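PDB 3GKB: putative enoyl-CoA hydratase from Streptomyces avermitilis, which probably catalyses the reversible addition of water to enoyl-CoA thioesters, although its true substrate and specific reaction remain unestablished. Local coordinates for residues V53-V57 against A206-A210; G121-V125 against L140-E144; A131-A135 against L198-V202. All blocks are in the same frame, centred on the assembly; numbering follows the deposited sequence.

Contact 1: residues V53-V57 against A206-A210; sequences VRVIV and ARNIA
Val53 and Arg54 lead into strand 55-60, whose first three residues lie against the C-terminal end of helix 195-210: the axes of 55-57 and 206-210 approach to 8.9 Å and run nearly antiparallel, at 166°. The closest CA pair, Arg54 and Ala210, is 5.7 Å apart. With phi/psi of -114/-21, Arg54 is not yet extended; its m, t, m side chain brings the guanidinium edge to the helix terminus, where NE and NH2 each donate to Ala210 O at 3.0 Å. From Val55 on, the backbone is extended. Rotamer t places Val55 CG2 3.7 Å from Ile209 CG2 and 4.0 Å from Ala210 CB, while its CG1 lies 4.0 Å from Ala206 CB. Such helix-on-sheet packing belongs to the crotonase fold, and Ile110 of the neighbouring strand 108-113 extends the surface under Ala206. Ile56 points away, towards helix 34-48, so the next contact skips to Val57 (also t), whose CG2 meets Ala206 CB at 3.7 Å.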
loop_
_atom_site.group_PDB
_atom_site.type_symbol
_atom_site.label_atom_id
_atom_site.label_comp_id
_atom_site.label_asym_id
_atom_site.label_seq_id
_atom_site.Cartn_x
_atom_site.Cartn_y
_atom_site.Cartn_z
ATOM N N VAL B 53 31.895 6.512 0.140
ATOM C CA VAL B 53 30.569 7.035 -0.225
ATOM C C VAL B 53 29.493 6.099 0.308
ATOM O O VAL B 53 29.520 4.901 0.054
ATOM C CB VAL B 53 30.430 7.211 -1.730
ATOM C CG1 VAL B 53 28.985 7.679 -2.094
ATOM C CG2 VAL B 53 31.454 8.256 -2.230
ATOM N N ARG B 54 28.574 6.673 1.077
ATOM C CA ARG B 54 27.497 5.916 1.722
ATOM C C ARG B 54 26.082 6.249 1.206
ATOM O O ARG B 54 25.147 5.459 1.392
ATOM C CB ARG B 54 27.608 6.087 3.238
ATOM C CG ARG B 54 28.921 5.516 3.809
ATOM C CD ARG B 54 29.025 5.681 5.286
ATOM N NE ARG B 54 29.077 7.089 5.688
ATOM C CZ ARG B 54 30.166 7.859 5.652
ATOM N NH1 ARG B 54 31.328 7.380 5.208
ATOM N NH2 ARG B 54 30.094 9.135 6.035
ATOM N N VAL B 55 25.921 7.416 0.600
ATOM C CA VAL B 55 24.621 7.906 0.118
ATOM C C VAL B 55 24.859 8.486 -1.245
ATOM O O VAL B 55 25.902 9.138 -1.469
ATOM C CB VAL B 55 24.012 8.988 1.066
ATOM C CG1 VAL B 55 22.700 9.547 0.502
ATOM C CG2 VAL B 55 23.813 8.397 2.496
ATOM N N ILE B 56 23.902 8.283 -2.159
ATOM C CA ILE B 56 23.934 8.930 -3.490
ATOM C C ILE B 56 22.620 9.701 -3.676
ATOM O O ILE B 56 21.537 9.156 -3.422
ATOM C CB ILE B 56 24.048 7.888 -4.624
ATOM C CG1 ILE B 56 25.374 7.118 -4.509
ATOM C CG2 ILE B 56 23.877 8.570 -5.996
ATOM C CD1 ILE B 56 25.437 5.821 -5.343
ATOM N N VAL B 57 22.714 10.973 -4.060
ATOM C CA VAL B 57 21.530 11.791 -4.319
ATOM C C VAL B 57 21.515 12.175 -5.801
ATOM O O VAL B 57 22.473 12.776 -6.310
ATOM C CB VAL B 57 21.482 13.088 -3.508
ATOM C CG1 VAL B 57 20.149 13.849 -3.822
ATOM C CG2 VAL B 57 21.590 12.832 -1.997
ATOM N N ALA B 206 20.083 13.186 3.548
ATOM C CA ALA B 206 21.318 12.575 3.022
ATOM C C ALA B 206 22.473 12.633 4.029
ATOM O O ALA B 206 23.156 11.640 4.253
ATOM C CB ALA B 206 21.729 13.208 1.664
ATOM N N ARG B 207 22.670 13.790 4.630
ATOM C CA ARG B 207 23.744 13.987 5.588
ATOM C C ARG B 207 23.498 13.218 6.858
ATOM O O ARG B 207 24.427 12.628 7.381
ATOM C CB ARG B 207 23.987 15.475 5.866
ATOM C CG ARG B 207 24.594 16.203 4.634
ATOM C CD ARG B 207 26.003 15.710 4.189
ATOM N NE ARG B 207 26.973 15.897 5.266
ATOM C CZ ARG B 207 27.655 17.022 5.510
ATOM N NH1 ARG B 207 28.487 17.064 6.542
ATOM N NH2 ARG B 207 27.519 18.101 4.727
ATOM N N ASN B 208 22.245 13.158 7.309
ATOM C CA ASN B 208 21.897 12.372 8.510
ATOM C C ASN B 208 22.113 10.873 8.318
ATOM O O ASN B 208 22.604 10.197 9.224
ATOM C CB ASN B 208 20.453 12.647 8.963
ATOM C CG ASN B 208 20.302 13.969 9.707
ATOM O OD1 ASN B 208 21.263 14.704 9.875
ATOM N ND2 ASN B 208 19.079 14.272 10.152
ATOM N N ILE B 209 21.778 10.361 7.132
ATOM C CA ILE B 209 22.035 8.982 6.816
ATOM C C ILE B 209 23.530 8.719 6.685
ATOM O O ILE B 209 24.023 7.706 7.196
ATOM C CB ILE B 209 21.229 8.489 5.575
ATOM C CG1 ILE B 209 19.717 8.550 5.886
ATOM C CG2 ILE B 209 21.677 7.072 5.168
ATOM C CD1 ILE B 209 18.773 8.244 4.693
ATOM N N ALA B 210 24.256 9.614 6.013
ATOM C CA ALA B 210 25.714 9.436 5.870
ATOM C C ALA B 210 26.438 9.514 7.229
ATOM O O ALA B 210 27.477 8.896 7.403
ATOM C CB ALA B 210 26.296 10.462 4.893
#

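Contact 2: residues G121-V125 against L140-E144; sequences GAEFV and LGQIE
Residues 121-125 form a helical turn, Val125 N bonding to Gly121 O at 3.1 Å, and face the end of strand 139-141 and the chain that leaves it. Leu140 and Gly141 are extended; Glu144, at phi/psi -49/-48, lies in a 3-10 turn. The nearest CA pair is Ala122 and Leu140, 5.8 Å apart.

Apolar packing centres on Leu140 (m, t): its CD2 is 3.7 Å from Ala122 CB and 4.0 Å from Val125 CB. Ala122 CB also lies 3.6 Å from both Gly141 O and Gln142 OE1.

The segments share no direct hydrogen bond. Within 140-144, Gln142 NE2 (rotamer m, m) donates to Glu144 OE1 at 2.9 Å and weakly to Gly119 O, orienting the amide so that Gln142 OE1 is turned to Ala122. Water 1 donates to Gln142 OE1 at 2.7 Å and, weakly, to Ala122 O at 3.1 Å. Water 2 donates to Glu123 OE2 at 2.9 Å and to Glu144 OE2 at 2.6 Å, bridging carboxylates whose OE2 atoms are 4.0 Å apart. Glu123 (m, t) is anchored at OE1 by the backbone amides of Gly153 and Gly155.

A water held between two glutamates, one in the first turn of a helix whose start is glycine-rich, matches the active site of crotonase hydratases, in which such a pair acts on the added water, as Glu123 and Glu144 probably do here.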
loop_
_atom_site.group_PDB
_atom_site.type_symbol
_atom_site.label_atom_id
_atom_site.label_comp_id
_atom_site.label_asym_id
_atom_site.label_seq_id
_atom_site.Cartn_x
_atom_site.Cartn_y
_atom_site.Cartn_z
ATOM N N GLY B 121 12.278 7.834 -17.271
ATOM C CA GLY B 121 12.593 8.758 -16.172
ATOM C C GLY B 121 11.770 8.449 -14.937
ATOM O O GLY B 121 12.265 8.542 -13.798
ATOM N N ALA B 122 10.503 8.081 -15.126
ATOM C CA ALA B 122 9.635 7.765 -13.972
ATOM C C ALA B 122 10.054 6.440 -13.344
ATOM O O ALA B 122 9.952 6.244 -12.121
ATOM C CB ALA B 122 8.163 7.713 -14.386
ATOM N N GLU B 123 10.526 5.523 -14.182
ATOM C CA GLU B 123 11.094 4.252 -13.727
ATOM C C GLU B 123 12.313 4.477 -12.835
ATOM O O GLU B 123 12.442 3.832 -11.794
ATOM C CB GLU B 123 11.414 3.326 -14.927
ATOM C CG GLU B 123 10.136 2.912 -15.701
ATOM C CD GLU B 123 10.354 2.150 -17.044
ATOM O OE1 GLU B 123 9.668 1.138 -17.265
ATOM O OE2 GLU B 123 11.179 2.577 -17.880
ATOM N N PHE B 124 13.181 5.406 -13.258
ATOM C CA PHE B 124 14.408 5.802 -12.543
ATOM C C PHE B 124 14.037 6.325 -11.163
ATOM O O PHE B 124 14.548 5.841 -10.125
ATOM C CB PHE B 124 15.119 6.871 -13.406
ATOM C CG PHE B 124 16.480 7.266 -12.944
ATOM C CD1 PHE B 124 17.574 7.070 -13.783
ATOM C CD2 PHE B 124 16.687 7.910 -11.734
ATOM C CE1 PHE B 124 18.829 7.439 -13.414
ATOM C CE2 PHE B 124 17.998 8.293 -11.362
ATOM C CZ PHE B 124 19.041 8.049 -12.207
ATOM N N VAL B 125 13.049 7.232 -11.129
ATOM C CA VAL B 125 12.571 7.785 -9.857
ATOM C C VAL B 125 12.091 6.681 -8.921
ATOM O O VAL B 125 12.454 6.689 -7.734
ATOM C CB VAL B 125 11.466 8.856 -10.059
ATOM C CG1 VAL B 125 10.837 9.291 -8.689
ATOM C CG2 VAL B 125 12.024 10.075 -10.841
ATOM N N LEU B 140 5.059 12.962 -12.414
ATOM C CA LEU B 140 5.457 11.625 -12.788
ATOM C C LEU B 140 4.409 11.024 -13.691
ATOM O O LEU B 140 3.206 11.071 -13.367
ATOM C CB LEU B 140 5.573 10.731 -11.560
ATOM C CG LEU B 140 6.854 10.809 -10.777
ATOM C CD1 LEU B 140 6.640 10.157 -9.426
ATOM C CD2 LEU B 140 7.995 10.122 -11.581
ATOM N N GLY B 141 4.841 10.492 -14.820
ATOM C CA GLY B 141 3.915 9.825 -15.716
ATOM C C GLY B 141 4.549 8.693 -16.492
ATOM O O GLY B 141 5.736 8.755 -16.856
ATOM N N GLN B 142 3.756 7.668 -16.781
ATOM C CA GLN B 142 4.217 6.589 -17.667
ATOM C C GLN B 142 3.616 6.888 -19.042
ATOM O O GLN B 142 2.471 6.580 -19.303
ATOM C CB GLN B 142 3.813 5.195 -17.161
ATOM C CG GLN B 142 4.438 4.781 -15.805
ATOM C CD GLN B 142 5.984 4.605 -15.787
ATOM O OE1 GLN B 142 6.572 4.519 -14.691
ATOM N NE2 GLN B 142 6.645 4.539 -16.981
ATOM N N ILE B 143 4.397 7.527 -19.903
ATOM C CA ILE B 143 3.923 7.987 -21.210
ATOM C C ILE B 143 3.788 6.871 -22.256
ATOM O O ILE B 143 3.200 7.084 -23.329
ATOM C CB ILE B 143 4.892 9.076 -21.743
ATOM C CG1 ILE B 143 4.288 9.873 -22.907
ATOM C CG2 ILE B 143 6.209 8.447 -22.208
ATOM C CD1 ILE B 143 3.233 10.873 -22.508
ATOM N N GLU B 144 4.362 5.708 -21.942
ATOM C CA GLU B 144 4.533 4.611 -22.885
ATOM C C GLU B 144 3.282 4.228 -23.664
ATOM O O GLU B 144 3.342 4.113 -24.895
ATOM C CB GLU B 144 5.105 3.390 -22.166
ATOM C CG GLU B 144 6.590 3.574 -21.786
ATOM C CD GLU B 144 6.811 4.095 -20.346
ATOM O OE1 GLU B 144 5.957 4.828 -19.808
ATOM O OE2 GLU B 144 7.877 3.781 -19.765
HETATM O O HOH W 1 7.742 4.076 -12.296
HETATM O O HOH W 2 9.812 2.165 -20.352
#

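Contact 3: residues A131-A135 against L198-V202; sequences AFAAA and LDEYV
Phe132 packs against Tyr201, whose CE2 sits over one face of the phenylalanine ring, 4.0 Å from Phe132 CE1. The pair is oblique, with ring centroids 5.5 Å apart and planes inclined at 58°. Rotamer m at Phe132 and t at Tyr201 bring the rings together from a strand and a helix. Strand 131-134 is extended and 198-202 is a regular helical turn, closed by Val202 N to Leu198 O at 3.0 Å. Their axes come within 9.3 Å at a signed crossing angle of 164°, nearly antiparallel. The CA register is Ala134 with Leu198 (6.3 Å) and Phe132 with Val202 (7.3 Å), so the two run in opposite directions. In this crotonase-like domain, strand 191-193, next to 130-134 at the sheet edge, leads into helix 195-210, which packs back across the sheet; Ile110 of strand 108-113 touches both Phe132 and Val202. Phe132 CB is 3.9 Å from Val202 CG2 and equally 3.9 Å from Leu198 CD1, so this one atom touches both helix residues. Leu198 (t, p) carries the packing further along the strand, where its CD2 reaches Ala134 N at 3.7 Å and Ala134 CB at 4.0 Å. Ala131 and Ala133 point away from the helix. Beyond the chain, Glu170 of the second subunit packs against Phe132.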
loop_
_atom_site.group_PDB
_atom_site.type_symbol
_atom_site.label_atom_id
_atom_site.label_comp_id
_atom_site.label_asym_id
_atom_site.label_seq_id
_atom_site.Cartn_x
_atom_site.Cartn_y
_atom_site.Cartn_z
ATOM N N ALA B 131 12.422 8.642 -2.719
ATOM C CA ALA B 131 12.202 9.744 -3.638
ATOM C C ALA B 131 11.345 10.804 -2.922
ATOM O O ALA B 131 10.291 10.488 -2.339
ATOM C CB ALA B 131 11.481 9.283 -4.874
ATOM N N PHE B 132 11.812 12.039 -3.005
ATOM C CA PHE B 132 11.157 13.212 -2.406
ATOM C C PHE B 132 10.906 14.197 -3.547
ATOM O O PHE B 132 11.837 14.496 -4.324
ATOM C CB PHE B 132 12.063 13.846 -1.332
ATOM C CG PHE B 132 12.395 12.896 -0.202
ATOM C CD1 PHE B 132 11.413 12.548 0.714
ATOM C CD2 PHE B 132 13.644 12.275 -0.103
ATOM C CE1 PHE B 132 11.693 11.640 1.760
ATOM C CE2 PHE B 132 13.923 11.383 0.940
ATOM C CZ PHE B 132 12.923 11.061 1.855
ATOM N N ALA B 133 9.679 14.721 -3.634
ATOM C CA ALA B 133 9.264 15.550 -4.773
ATOM C C ALA B 133 8.662 16.898 -4.358
ATOM O O ALA B 133 8.015 17.013 -3.316
ATOM C CB ALA B 133 8.261 14.799 -5.678
ATOM N N ALA B 134 8.873 17.900 -5.201
ATOM C CA ALA B 134 8.333 19.252 -4.991
ATOM C C ALA B 134 6.804 19.265 -5.278
ATOM O O ALA B 134 6.355 18.993 -6.413
ATOM C CB ALA B 134 9.042 20.234 -5.924
ATOM N N ALA B 135 6.032 19.626 -4.259
ATOM C CA ALA B 135 4.564 19.589 -4.341
ATOM C C ALA B 135 4.048 20.418 -5.513
ATOM O O ALA B 135 3.154 19.983 -6.251
ATOM C CB ALA B 135 3.951 20.060 -2.996
ATOM N N LEU B 198 12.454 21.730 -0.437
ATOM C CA LEU B 198 12.895 20.419 -0.876
ATOM C C LEU B 198 14.413 20.223 -0.850
ATOM O O LEU B 198 14.896 19.164 -0.446
ATOM C CB LEU B 198 12.356 20.149 -2.282
ATOM C CG LEU B 198 12.755 18.803 -2.877
ATOM C CD1 LEU B 198 12.193 17.680 -2.044
ATOM C CD2 LEU B 198 12.362 18.740 -4.375
ATOM N N ASP B 199 15.155 21.239 -1.284
ATOM C CA ASP B 199 16.615 21.144 -1.384
ATOM C C ASP B 199 17.246 20.952 0.004
ATOM O O ASP B 199 18.114 20.076 0.193
ATOM C CB ASP B 199 17.198 22.387 -2.049
ATOM C CG ASP B 199 16.806 22.520 -3.503
ATOM O OD1 ASP B 199 16.891 21.491 -4.236
ATOM O OD2 ASP B 199 16.422 23.669 -3.891
ATOM N N GLU B 200 16.831 21.766 0.963
ATOM C CA GLU B 200 17.332 21.629 2.330
ATOM C C GLU B 200 16.867 20.308 2.999
ATOM O O GLU B 200 17.631 19.671 3.721
ATOM C CB GLU B 200 16.983 22.874 3.193
ATOM C CG GLU B 200 17.784 24.129 2.794
ATOM C CD GLU B 200 17.789 25.204 3.899
ATOM O OE1 GLU B 200 16.826 25.231 4.693
ATOM O OE2 GLU B 200 18.773 25.982 3.983
ATOM N N TYR B 201 15.641 19.881 2.733
ATOM C CA TYR B 201 15.119 18.636 3.285
ATOM C C TYR B 201 15.931 17.400 2.830
ATOM O O TYR B 201 16.345 16.569 3.649
ATOM C CB TYR B 201 13.669 18.459 2.835
ATOM C CG TYR B 201 12.975 17.333 3.515
ATOM C CD1 TYR B 201 12.115 17.572 4.594
ATOM C CD2 TYR B 201 13.158 16.018 3.101
ATOM C CE1 TYR B 201 11.463 16.528 5.226
ATOM C CE2 TYR B 201 12.521 14.979 3.741
ATOM C CZ TYR B 201 11.671 15.243 4.795
ATOM O OH TYR B 201 11.023 14.210 5.442
ATOM N N VAL B 202 16.169 17.302 1.525
ATOM C CA VAL B 202 16.964 16.191 0.972
ATOM C C VAL B 202 18.411 16.250 1.474
ATOM O O VAL B 202 18.986 15.231 1.873
ATOM C CB VAL B 202 16.870 16.139 -0.563
ATOM C CG1 VAL B 202 17.857 15.099 -1.180
ATOM C CG2 VAL B 202 15.403 15.888 -0.967
#

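Along the chain the segments run 53-57, 121-125, 131-135, 140-144, 198-202, 206-210, so contacts 2 and 3 both fall between the two halves of contact 1, and contacts 2 and 3 interleave. Contacts 3 and 1, with centres 15 Å apart, pack an earlier part (198-202) and the C-terminal end (206-210) of helix 195-210 against strands 130-134 and 55-60 of one sheet; they meet where Val57 CG1 lies 3.7 Å from Val202 CG1. The centre of contact 2 is 18 Å from that of contact 3 and 24 Å from that of contact 1. The probable active site thus lies near the chain's centre, joined to the sheet where Val125 CG1 packs 3.9 Å from Ala131 CB, on the side of strand 130-134 away from helix 195-210.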